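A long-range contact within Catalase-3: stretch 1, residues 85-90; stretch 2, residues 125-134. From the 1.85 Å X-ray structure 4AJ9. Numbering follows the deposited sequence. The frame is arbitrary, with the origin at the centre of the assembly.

Stretch 1, residues 85-90: TAASFL
Stretch 2, residues 125-134: RFYTDEGNFD

Stretch 2 is a tight hairpin: strand 125-128 runs out, Asp129 and Glu130 turn, and strand 131-134 returns antiparallel. Phe126 and Phe133 pair by Phe126 N to Phe133 O (2.7 Å) and Phe133 N to Phe126 O (2.9 Å). Nearer the turn, Gly131 N reaches Thr128 O at 3.3 Å. Asp129 (phi/psi -78/3) and Glu130 (-125/34) make the bend, and Gly131 follows at 105/170, where a CB would jam against the preceding carbonyl O.

Stretch 1 is a loop that tightens into a 3-10 segment at Ser88 (-65/-36) and Phe89 (-71/-12), with Leu90 N bonded to Ala87 O at 3.1 Å. It meets the hairpin through side chains, with no direct backbone hydrogen bond between them. The register sets Ser88 CA 6.5 Å from Glu130 CA and Phe89 CA 5.7 Å from Thr128 CA, descending along stretch 2 as stretch 1 advances.

Thr128, chi1 p, braces the turn: its OG1 accepts from Glu130 N (2.9 Å) and donates to Gly131 O (2.6 Å). At the open end, Arg125 NE bridges to Asp134 OD1 at 2.7 Å.

Phe89 (p, chi2 -76°) is the apolar anchor, its CB directed toward the hairpin. Phe126 (m, chi2 88°) lies over one face of its ring; Phe126 CE2 is 3.7 Å from Phe89 CE2, centroids 4.5 Å apart and planes at 36°. Phe133 (t, chi2 56°) sits obliquely, its CD2 3.7 Å from Phe89 CE1. Thr128 CG2 packs at 3.6 Å from Phe89 CB, so the threonine serves turn and interface together.

Polar chemistry gathers at the turn. Ser88 (t) donates from OG to OD1 of Asp129 (chi1 p, chi2 28°) in a very short 2.3 Å hydrogen bond, hydroxyl donor to carboxylate acceptor, unusually close for such a pair. One water accepts from Ser88 N (2.9 Å) and donates to Glu130 OE1 (2.8 Å), tying the 3-10 backbone to the Glu130 side chain (chi1 m, chi2 t, chi3 -8°).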

# COMPACT_ATOMS: atom_id res chain seq x y z
N THR C 85 24.10 16.06 -30.37
CA THR C 85 22.87 15.81 -29.61
C THR C 85 22.05 17.07 -29.42
O THR C 85 22.60 18.15 -29.22
CB THR C 85 23.19 15.19 -28.22
OG1 THR C 85 21.96 14.83 -27.57
CG2 THR C 85 23.96 16.18 -27.34
N ALA C 86 20.73 16.92 -29.48
CA ALA C 86 19.79 18.00 -29.16
C ALA C 86 19.58 18.16 -27.66
O ALA C 86 18.83 19.04 -27.24
CB ALA C 86 18.44 17.74 -29.83
N ALA C 87 20.20 17.29 -26.87
CA ALA C 87 20.04 17.34 -25.41
C ALA C 87 20.38 18.72 -24.86
O ALA C 87 21.48 19.23 -25.06
CB ALA C 87 20.90 16.27 -24.74
N SER C 88 19.42 19.33 -24.17
CA SER C 88 19.54 20.71 -23.73
C SER C 88 20.68 20.92 -22.73
O SER C 88 21.35 21.95 -22.75
CB SER C 88 18.22 21.19 -23.13
OG SER C 88 18.40 22.40 -22.42
N PHE C 89 20.91 19.94 -21.86
CA PHE C 89 21.94 20.11 -20.85
C PHE C 89 23.35 20.07 -21.44
O PHE C 89 24.32 20.43 -20.78
CB PHE C 89 21.77 19.11 -19.70
CG PHE C 89 22.26 17.71 -20.02
CD1 PHE C 89 21.51 16.87 -20.82
CD2 PHE C 89 23.45 17.25 -19.48
CE1 PHE C 89 21.96 15.59 -21.10
CE2 PHE C 89 23.90 15.96 -19.75
CZ PHE C 89 23.15 15.14 -20.56
N LEU C 90 23.46 19.65 -22.70
CA LEU C 90 24.75 19.64 -23.38
C LEU C 90 24.83 20.70 -24.48
O LEU C 90 25.72 20.67 -25.32
CB LEU C 90 25.02 18.25 -23.96
CG LEU C 90 25.19 17.15 -22.90
CD1 LEU C 90 25.13 15.77 -23.53
CD2 LEU C 90 26.49 17.35 -22.13
N ARG C 125 21.35 11.76 -11.73
CA ARG C 125 20.24 12.47 -12.33
C ARG C 125 20.66 13.88 -12.74
O ARG C 125 21.24 14.62 -11.94
CB ARG C 125 19.06 12.58 -11.35
CG ARG C 125 17.98 13.58 -11.82
CD ARG C 125 16.67 13.31 -11.10
NE ARG C 125 16.25 11.93 -11.34
CZ ARG C 125 15.42 11.25 -10.56
NH1 ARG C 125 14.89 11.82 -9.48
NH2 ARG C 125 15.13 9.99 -10.87
N PHE C 126 20.38 14.24 -13.99
CA PHE C 126 20.54 15.62 -14.42
C PHE C 126 19.16 16.23 -14.39
O PHE C 126 18.25 15.73 -15.06
CB PHE C 126 21.06 15.68 -15.86
CG PHE C 126 22.39 15.02 -16.08
CD1 PHE C 126 22.46 13.67 -16.39
CD2 PHE C 126 23.57 15.76 -16.03
CE1 PHE C 126 23.69 13.05 -16.61
CE2 PHE C 126 24.81 15.15 -16.26
CZ PHE C 126 24.86 13.80 -16.55
N TYR C 127 18.98 17.29 -13.62
CA TYR C 127 17.71 17.98 -13.57
C TYR C 127 17.73 19.07 -14.66
O TYR C 127 17.96 20.25 -14.36
CB TYR C 127 17.50 18.60 -12.19
CG TYR C 127 17.40 17.63 -11.03
CD1 TYR C 127 18.54 17.14 -10.37
CD2 TYR C 127 16.15 17.22 -10.56
CE1 TYR C 127 18.43 16.26 -9.30
CE2 TYR C 127 16.04 16.34 -9.49
CZ TYR C 127 17.18 15.87 -8.86
OH TYR C 127 17.04 15.00 -7.80
N THR C 128 17.53 18.67 -15.92
CA THR C 128 17.70 19.58 -17.05
C THR C 128 16.47 20.45 -17.25
O THR C 128 15.41 20.18 -16.69
CB THR C 128 17.97 18.85 -18.38
OG1 THR C 128 16.73 18.44 -18.99
CG2 THR C 128 18.85 17.63 -18.15
N ASP C 129 16.62 21.50 -18.06
CA ASP C 129 15.48 22.37 -18.32
C ASP C 129 14.52 21.74 -19.33
O ASP C 129 13.52 22.34 -19.69
CB ASP C 129 15.94 23.77 -18.76
CG ASP C 129 16.98 23.72 -19.85
OD1 ASP C 129 16.96 22.75 -20.64
OD2 ASP C 129 17.81 24.66 -19.94
N GLU C 130 14.81 20.51 -19.75
CA GLU C 130 13.89 19.74 -20.59
C GLU C 130 13.57 18.38 -19.96
O GLU C 130 13.38 17.37 -20.65
CB GLU C 130 14.42 19.60 -22.03
CG GLU C 130 14.51 20.97 -22.73
CD GLU C 130 14.91 20.91 -24.20
OE1 GLU C 130 15.28 19.84 -24.71
OE2 GLU C 130 14.84 21.98 -24.85
N GLY C 131 13.51 18.37 -18.63
CA GLY C 131 13.08 17.20 -17.88
C GLY C 131 14.24 16.48 -17.23
O GLY C 131 15.40 16.79 -17.49
N ASN C 132 13.93 15.52 -16.37
CA ASN C 132 14.98 14.76 -15.71
C ASN C 132 15.57 13.73 -16.65
O ASN C 132 14.84 12.98 -17.29
CB ASN C 132 14.43 14.06 -14.47
CG ASN C 132 14.06 15.03 -13.37
OD1 ASN C 132 14.50 16.18 -13.39
ND2 ASN C 132 13.25 14.58 -12.42
N PHE C 133 16.91 13.71 -16.73
CA PHE C 133 17.66 12.71 -17.47
C PHE C 133 18.55 11.93 -16.51
O PHE C 133 19.40 12.51 -15.84
CB PHE C 133 18.52 13.37 -18.55
CG PHE C 133 19.40 12.41 -19.29
CD1 PHE C 133 18.85 11.31 -19.93
CD2 PHE C 133 20.77 12.60 -19.36
CE1 PHE C 133 19.66 10.40 -20.62
CE2 PHE C 133 21.59 11.71 -20.06
CZ PHE C 133 21.03 10.60 -20.69
N ASP C 134 18.36 10.62 -16.43
CA ASP C 134 19.15 9.80 -15.52
C ASP C 134 20.06 8.90 -16.34
O ASP C 134 19.62 8.25 -17.30
CB ASP C 134 18.28 8.88 -14.66
CG ASP C 134 17.34 9.62 -13.73
OD1 ASP C 134 17.43 10.86 -13.58
OD2 ASP C 134 16.51 8.92 -13.12
O HOH W 1 16.97 17.76 -23.91